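Local coordinates for protein Sfrice_029225 (Spodoptera frugiperda, PDB 6I50) that probably acts as a secreted cytokine of the tumour necrosis factor family, assembling as a trimer and engaging a TNF-type receptor, at residues Phe8-Thr12 and Leu147-Glu151; Gly27-His33 and Gly142-Met148; Asp83-Leu89 and Leu103-Ser109. One frame throughout, in Å; residues are numbered along the deposited sequence.

Contact 1 (Phe8-Thr12 and Leu147-Glu151); sequences FHGNT and LMQPE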
# COMPACT_ATOMS: atom_id res chain seq x y z
N PHE A 8 -6.61 -12.25 5.72
CA PHE A 8 -6.70 -12.61 7.13
C PHE A 8 -6.52 -11.34 7.95
O PHE A 8 -5.60 -10.56 7.69
CB PHE A 8 -5.63 -13.64 7.51
CG PHE A 8 -5.58 -14.81 6.58
CD1 PHE A 8 -6.45 -15.88 6.75
CD2 PHE A 8 -4.69 -14.83 5.51
CE1 PHE A 8 -6.41 -16.96 5.88
CE2 PHE A 8 -4.65 -15.91 4.65
CZ PHE A 8 -5.52 -16.98 4.83
N HIS A 9 -7.38 -11.13 8.94
CA HIS A 9 -7.31 -9.89 9.70
C HIS A 9 -7.30 -10.17 11.19
O HIS A 9 -7.58 -11.28 11.65
CB HIS A 9 -8.46 -8.92 9.33
CG HIS A 9 -9.83 -9.49 9.46
ND1 HIS A 9 -10.86 -9.15 8.61
CD2 HIS A 9 -10.36 -10.36 10.36
CE1 HIS A 9 -11.96 -9.79 8.97
NE2 HIS A 9 -11.69 -10.53 10.03
N GLY A 10 -6.92 -9.15 11.95
CA GLY A 10 -6.80 -9.31 13.39
C GLY A 10 -8.16 -9.57 14.02
O GLY A 10 -9.15 -8.90 13.70
N ASN A 11 -8.20 -10.54 14.93
CA ASN A 11 -9.47 -10.93 15.55
C ASN A 11 -9.16 -11.59 16.89
O ASN A 11 -8.73 -12.74 16.92
CB ASN A 11 -10.25 -11.86 14.64
CG ASN A 11 -11.69 -12.03 15.08
OD1 ASN A 11 -12.04 -11.76 16.22
ND2 ASN A 11 -12.54 -12.49 14.16
N THR A 12 -9.41 -10.87 17.98
CA THR A 12 -9.14 -11.36 19.33
C THR A 12 -10.33 -12.11 19.93
O THR A 12 -10.34 -12.33 21.15
CB THR A 12 -8.74 -10.21 20.25
OG1 THR A 12 -9.69 -9.14 20.13
CG2 THR A 12 -7.35 -9.69 19.90
N LEU A 147 -2.73 -3.48 17.86
CA LEU A 147 -4.18 -3.63 17.94
C LEU A 147 -4.63 -4.64 16.89
O LEU A 147 -4.54 -4.37 15.68
CB LEU A 147 -4.89 -2.29 17.75
CG LEU A 147 -4.73 -1.28 18.88
CD1 LEU A 147 -5.44 0.02 18.53
CD2 LEU A 147 -5.27 -1.85 20.18
N MET A 148 -5.11 -5.79 17.34
CA MET A 148 -5.52 -6.85 16.42
C MET A 148 -7.03 -6.81 16.23
O MET A 148 -7.80 -7.64 16.73
CB MET A 148 -5.04 -8.21 16.94
CG MET A 148 -3.55 -8.24 17.26
SD MET A 148 -2.58 -7.56 15.90
CE MET A 148 -3.12 -8.64 14.61
N GLN A 149 -7.45 -5.79 15.50
CA GLN A 149 -8.83 -5.57 15.11
C GLN A 149 -8.91 -5.60 13.59
O GLN A 149 -7.93 -5.24 12.92
CB GLN A 149 -9.36 -4.23 15.65
CG GLN A 149 -9.30 -4.14 17.18
CD GLN A 149 -9.59 -2.74 17.71
OE1 GLN A 149 -9.23 -1.74 17.08
NE2 GLN A 149 -10.24 -2.66 18.86
N PRO A 150 -10.03 -6.05 13.01
CA PRO A 150 -10.01 -6.41 11.58
C PRO A 150 -9.66 -5.26 10.67
O PRO A 150 -8.96 -5.45 9.66
CB PRO A 150 -11.45 -6.90 11.33
CG PRO A 150 -11.97 -7.26 12.67
CD PRO A 150 -11.34 -6.31 13.63
N GLU A 151 -10.13 -4.06 10.98
CA GLU A 151 -9.83 -2.90 10.14
C GLU A 151 -8.43 -2.35 10.36
O GLU A 151 -7.98 -1.53 9.56
CB GLU A 151 -10.88 -1.81 10.40
CG GLU A 151 -10.68 -1.02 11.70
CD GLU A 151 -11.20 -1.71 12.94
OE1 GLU A 151 -11.66 -2.88 12.85
OE2 GLU A 151 -11.16 -1.08 14.02
O HOH W 1 -10.32 -8.22 17.62
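Ring packing, backbone contact and a bridging water join Phe8-Thr12 to Leu147-Glu151. Pro150 lies on one face of the His9 imidazole, its CB 3.5 Å from the ring centroid and almost on the ring normal, a CH-pi contact. Beside it the two backbones close up, Gly10 CA lying 4.1 Å from Met148 CA. A CB on Gly10 would clash with Met148 C, so glycine permits this approach. Gly10 O comes within 3.1 Å of Pro150 N, which has no hydrogen to offer, and the ladder is interrupted: Met148-Glu151 form a short irregular break in strand 144-161, in one sheet of the TNF jelly-roll sandwich. Water 1 bridges the backbones: it accepts from Thr12 N (2.8 Å) and donates to Met148 O (2.7 Å), while Thr12 CG2 packs 4.0 Å from Met148 CB. Past the break, strand 144-161 resumes pairing with strand 5-10 through backbone hydrogen bonds of Gly10 with Ser153 and Phe8 with Ile155; His9 pairs likewise with Tyr41 of strand 40-42 on the other edge.

Contact 2 (Gly27-His33 and Gly142-Met148); sequences GLVRVSH and GDRHSLM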
# COMPACT_ATOMS: atom_id res chain seq x y z
N GLY A 27 -8.54 -4.67 21.83
CA GLY A 27 -7.87 -5.66 21.00
C GLY A 27 -6.35 -5.61 21.05
O GLY A 27 -5.67 -6.06 20.12
N LEU A 28 -5.82 -5.08 22.14
CA LEU A 28 -4.38 -4.88 22.28
C LEU A 28 -3.69 -6.20 22.62
O LEU A 28 -4.07 -6.89 23.57
CB LEU A 28 -4.10 -3.84 23.37
CG LEU A 28 -2.67 -3.31 23.52
CD1 LEU A 28 -2.27 -2.49 22.31
CD2 LEU A 28 -2.55 -2.47 24.79
N VAL A 29 -2.66 -6.54 21.84
CA VAL A 29 -1.91 -7.78 22.01
C VAL A 29 -0.43 -7.46 22.11
O VAL A 29 0.11 -6.71 21.29
CB VAL A 29 -2.16 -8.75 20.84
CG1 VAL A 29 -1.28 -9.99 20.96
CG2 VAL A 29 -3.63 -9.16 20.79
N ARG A 30 0.24 -8.03 23.12
CA ARG A 30 1.69 -7.97 23.23
C ARG A 30 2.29 -9.14 22.47
O ARG A 30 1.89 -10.29 22.68
CB ARG A 30 2.14 -8.01 24.70
CG ARG A 30 3.52 -7.41 24.94
CD ARG A 30 4.15 -7.93 26.23
NE ARG A 30 4.19 -6.92 27.28
CZ ARG A 30 5.20 -6.07 27.47
NH1 ARG A 30 5.15 -5.18 28.46
NH2 ARG A 30 6.26 -6.11 26.69
N VAL A 31 3.24 -8.85 21.59
CA VAL A 31 3.91 -9.86 20.78
C VAL A 31 5.33 -9.98 21.30
O VAL A 31 6.10 -9.01 21.26
CB VAL A 31 3.89 -9.51 19.29
CG1 VAL A 31 4.71 -10.52 18.49
CG2 VAL A 31 2.45 -9.46 18.78
N SER A 32 5.69 -11.17 21.77
CA SER A 32 7.01 -11.38 22.35
C SER A 32 8.08 -11.39 21.26
O SER A 32 7.81 -11.59 20.08
CB SER A 32 7.05 -12.70 23.13
OG SER A 32 6.05 -12.71 24.13
N HIS A 33 9.32 -11.16 21.69
CA HIS A 33 10.46 -11.17 20.78
C HIS A 33 10.51 -12.48 20.00
O HIS A 33 10.45 -13.57 20.59
CB HIS A 33 11.76 -10.96 21.55
CG HIS A 33 12.98 -10.88 20.68
ND1 HIS A 33 13.99 -11.82 20.72
CD2 HIS A 33 13.34 -9.98 19.74
CE1 HIS A 33 14.92 -11.50 19.85
NE2 HIS A 33 14.55 -10.38 19.24
N GLY A 142 11.95 -6.86 20.31
CA GLY A 142 11.12 -7.56 21.26
C GLY A 142 10.02 -6.70 21.85
O GLY A 142 10.17 -5.49 22.06
N ASP A 143 8.88 -7.34 22.09
CA ASP A 143 7.81 -6.79 22.90
C ASP A 143 7.30 -5.45 22.39
O ASP A 143 7.63 -4.39 22.91
CB ASP A 143 8.27 -6.67 24.35
CG ASP A 143 8.40 -8.02 25.01
OD1 ASP A 143 8.88 -8.97 24.35
OD2 ASP A 143 8.01 -8.15 26.19
N ARG A 144 6.48 -5.51 21.34
CA ARG A 144 5.70 -4.39 20.88
C ARG A 144 4.23 -4.76 21.00
O ARG A 144 3.86 -5.94 20.92
CB ARG A 144 6.04 -4.03 19.42
CG ARG A 144 7.50 -3.66 19.20
CD ARG A 144 7.85 -2.37 19.89
NE ARG A 144 9.10 -1.79 19.37
CZ ARG A 144 10.30 -1.99 19.90
NH1 ARG A 144 11.37 -1.41 19.37
NH2 ARG A 144 10.44 -2.77 20.97
N HIS A 145 3.40 -3.75 21.24
CA HIS A 145 1.96 -3.94 21.34
C HIS A 145 1.28 -3.46 20.06
O HIS A 145 1.60 -2.39 19.54
CB HIS A 145 1.38 -3.18 22.53
CG HIS A 145 1.94 -3.63 23.85
ND1 HIS A 145 3.21 -3.30 24.27
CD2 HIS A 145 1.40 -4.38 24.83
CE1 HIS A 145 3.42 -3.82 25.46
NE2 HIS A 145 2.34 -4.48 25.83
N SER A 146 0.35 -4.26 19.56
CA SER A 146 -0.41 -3.93 18.37
C SER A 146 -1.89 -4.17 18.62
O SER A 146 -2.28 -4.96 19.49
CB SER A 146 0.06 -4.74 17.15
OG SER A 146 0.18 -6.12 17.47
N LEU A 147 -2.73 -3.48 17.86
CA LEU A 147 -4.18 -3.63 17.94
C LEU A 147 -4.63 -4.64 16.89
O LEU A 147 -4.54 -4.37 15.68
CB LEU A 147 -4.89 -2.29 17.75
CG LEU A 147 -4.73 -1.28 18.88
CD1 LEU A 147 -5.44 0.02 18.53
CD2 LEU A 147 -5.27 -1.85 20.18
N MET A 148 -5.11 -5.79 17.34
CA MET A 148 -5.52 -6.85 16.42
C MET A 148 -7.03 -6.81 16.23
O MET A 148 -7.80 -7.64 16.73
CB MET A 148 -5.04 -8.21 16.94
CG MET A 148 -3.55 -8.24 17.26
SD MET A 148 -2.58 -7.56 15.90
CE MET A 148 -3.12 -8.64 14.61
O HOH W 2 7.49 -4.03 26.07
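A salt bridge between Arg30 NH2 and Asp143 OD2 (2.7 Å) is the strongest side-chain link between Gly27-His33 and Gly142-Met148. Water 2 reinforces it, accepting from Arg30 NH2 at 2.5 Å and donating to Asp143 O at 3.2 Å. The backbones form an antiparallel ladder: Met148 N to Gly27 O (2.8 Å), Val29 N to Ser146 O (2.9 Å), Ser146 N to Val29 O (3.0 Å) and Val31 N to Arg144 O (3.0 Å). At its end Asp143 and Arg144 both face Val31 in a G1 beta bulge, with Asp143 at positive phi (57°). Beyond the bulge, His33 N makes a weak 3.5 Å bond to Asp143 OD1. On the face carrying Arg30 and His145, Arg30 CG sits over the imidazole, 3.6 Å from its centroid, in a CH-pi contact; Leu28 CD1 meets Leu147 CD2 at 3.7 Å on the same face. Val29 CG2 reaches Met148 CG at 3.6 Å on the other. Strand 28-31 is thereby added to one edge of 144-161, whose other edge pairs with strand 68-80 through backbone bonds from His145 to Leu79 and from Leu147 to Tyr77.

Contact 3 (Asp83-Leu89 and Leu103-Ser109); sequences DTISWVL and LQCAQSS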
# COMPACT_ATOMS: atom_id res chain seq x y z
N ASP A 83 10.11 4.12 20.48
CA ASP A 83 10.38 5.11 19.44
C ASP A 83 10.30 4.50 18.05
O ASP A 83 9.88 5.18 17.11
CB ASP A 83 11.77 5.73 19.65
CG ASP A 83 11.78 6.77 20.76
OD1 ASP A 83 10.70 7.20 21.20
OD2 ASP A 83 12.89 7.16 21.19
N THR A 84 10.68 3.23 17.90
CA THR A 84 10.69 2.55 16.61
C THR A 84 9.82 1.31 16.67
O THR A 84 9.92 0.51 17.61
CB THR A 84 12.11 2.16 16.21
OG1 THR A 84 12.93 3.34 16.11
CG2 THR A 84 12.11 1.43 14.88
N ILE A 85 8.95 1.17 15.68
CA ILE A 85 8.17 -0.05 15.47
C ILE A 85 8.45 -0.52 14.05
O ILE A 85 8.55 0.29 13.12
CB ILE A 85 6.66 0.19 15.72
CG1 ILE A 85 6.17 1.44 15.00
CG2 ILE A 85 6.39 0.33 17.21
CD1 ILE A 85 5.51 1.18 13.67
N SER A 86 8.61 -1.83 13.90
CA SER A 86 8.97 -2.38 12.60
C SER A 86 8.59 -3.85 12.57
O SER A 86 8.69 -4.55 13.58
CB SER A 86 10.47 -2.19 12.33
OG SER A 86 10.85 -2.76 11.08
N TRP A 87 8.14 -4.31 11.40
CA TRP A 87 7.86 -5.72 11.20
C TRP A 87 8.59 -6.24 9.96
O TRP A 87 8.99 -5.47 9.08
CB TRP A 87 6.35 -6.01 11.08
CG TRP A 87 5.60 -5.29 9.99
CD1 TRP A 87 4.74 -4.24 10.14
CD2 TRP A 87 5.58 -5.62 8.59
NE1 TRP A 87 4.21 -3.87 8.93
CE2 TRP A 87 4.71 -4.70 7.95
CE3 TRP A 87 6.23 -6.59 7.81
CZ2 TRP A 87 4.47 -4.72 6.58
CZ3 TRP A 87 5.99 -6.61 6.45
CH2 TRP A 87 5.13 -5.68 5.84
N VAL A 88 8.76 -7.56 9.93
CA VAL A 88 9.34 -8.27 8.80
C VAL A 88 8.41 -9.41 8.41
O VAL A 88 7.77 -10.03 9.26
CB VAL A 88 10.76 -8.81 9.10
CG1 VAL A 88 11.77 -7.67 9.07
CG2 VAL A 88 10.78 -9.52 10.44
N LEU A 89 8.34 -9.68 7.11
CA LEU A 89 7.58 -10.80 6.58
C LEU A 89 8.57 -11.94 6.32
O LEU A 89 9.46 -11.80 5.49
CB LEU A 89 6.87 -10.40 5.29
CG LEU A 89 6.08 -11.52 4.61
CD1 LEU A 89 4.91 -11.95 5.49
CD2 LEU A 89 5.58 -11.11 3.24
N LEU A 103 9.84 -8.73 3.03
CA LEU A 103 9.26 -7.40 3.13
C LEU A 103 9.53 -6.86 4.53
O LEU A 103 9.56 -7.62 5.50
CB LEU A 103 7.75 -7.46 2.86
CG LEU A 103 6.98 -6.33 2.19
CD1 LEU A 103 7.66 -5.91 0.90
CD2 LEU A 103 5.57 -6.83 1.93
N GLN A 104 9.73 -5.55 4.62
CA GLN A 104 9.94 -4.91 5.92
C GLN A 104 9.30 -3.53 5.91
O GLN A 104 9.31 -2.84 4.89
CB GLN A 104 11.42 -4.80 6.27
CG GLN A 104 11.68 -4.23 7.66
CD GLN A 104 13.11 -4.43 8.12
OE1 GLN A 104 13.93 -5.01 7.41
NE2 GLN A 104 13.42 -3.95 9.32
N CYS A 105 8.74 -3.15 7.06
CA CYS A 105 8.13 -1.86 7.29
C CYS A 105 8.69 -1.27 8.57
O CYS A 105 8.99 -2.01 9.51
CB CYS A 105 6.60 -1.99 7.39
SG CYS A 105 5.66 -0.45 7.47
N ALA A 106 8.86 0.05 8.61
CA ALA A 106 9.38 0.67 9.83
C ALA A 106 8.79 2.07 9.99
O ALA A 106 8.54 2.77 9.01
CB ALA A 106 10.91 0.74 9.82
N GLN A 107 8.56 2.45 11.24
CA GLN A 107 8.16 3.81 11.58
C GLN A 107 8.89 4.20 12.85
O GLN A 107 9.05 3.38 13.76
CB GLN A 107 6.65 3.92 11.78
CG GLN A 107 6.06 5.32 11.62
CD GLN A 107 6.21 6.18 12.87
OE1 GLN A 107 6.13 7.41 12.80
NE2 GLN A 107 6.43 5.54 14.01
N SER A 108 9.34 5.46 12.93
CA SER A 108 10.18 5.86 14.05
C SER A 108 10.05 7.35 14.31
O SER A 108 10.01 8.16 13.38
CB SER A 108 11.65 5.50 13.80
OG SER A 108 12.45 5.72 14.96
N SER A 109 9.99 7.71 15.59
CA SER A 109 10.06 9.10 16.01
C SER A 109 10.60 9.12 17.43
O SER A 109 10.40 8.18 18.19
CB SER A 109 8.70 9.79 15.93
OG SER A 109 7.81 9.25 16.89
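Trp87 spreads its indole across Cys105: the cysteine CB lies over the face of the five-membered ring, 3.6 Å from its centroid in a CH-pi contact, and SG stands obliquely at 4.7 Å from the same centroid. That sulfur is bonded to Cys121 of strand 117-129, and Trp87 NE1 donates to the carbonyl of the same Cys121, so the ring and the disulfide are anchored together. Leu103 CB packs 4.1 Å from Trp87 CZ3 and 3.9 Å from Leu89 CB, extending the apolar face, which Val74 and Ile76 of strand 68-80 cover at the tryptophan. The two segments lie on the arms (strands 84-92 and 100-108) of an antiparallel beta hairpin within the jelly-roll beta-sandwich of the TNF family, and this face turns into the sandwich. Paired backbone bonds hold the register: Ile85 N to Gln107 O and Gln107 N to Ile85 O, both 2.9 Å, then Trp87 N to Cys105 O and Cys105 N to Trp87 O, both 3.1 Å. Leu89 N to Leu103 O (2.9 Å) and Ser109 N to Asp83 O (3.0 Å) lie at the two ends. The opposite face is more polar. Thr84 OG1 and Ser108 OG share a hydrogen bond of 2.7 Å, and Ser86 OG donates to Cys105 O at 2.5 Å while accepting a weak 3.3 Å bond from Gln104 NE2. Strand 100-108 is outermost in its sheet within the chain, and the third subunit of the trimer meets it there: Asn119 of that subunit bonds to Ser108 N, its Ser120 to Ala106 N, and its Gln75 to Gln104 O.

From the N terminus, strand 5-10 enters contact 1, whose partner lies some 135 residues later in strand 144-161. After a gap of unmodelled residues, strand 28-31 enters contact 2 and closes a smaller loop on the same long strand. The loop of contact 2 lies largely within that of contact 1, their later ends overlapping at Leu147 and Met148, and the two touch where Thr12 CG2 meets Val29 CG2 at 3.9 Å. Contact 3 is a local hairpin inside both loops. It belongs to the other sheet, and Arg144 NH1 probably bonds to Thr84 O (3.0 Å), linking contacts 2 and 3; contact 1 stays about 10 Å from contact 3 at the nearest atoms.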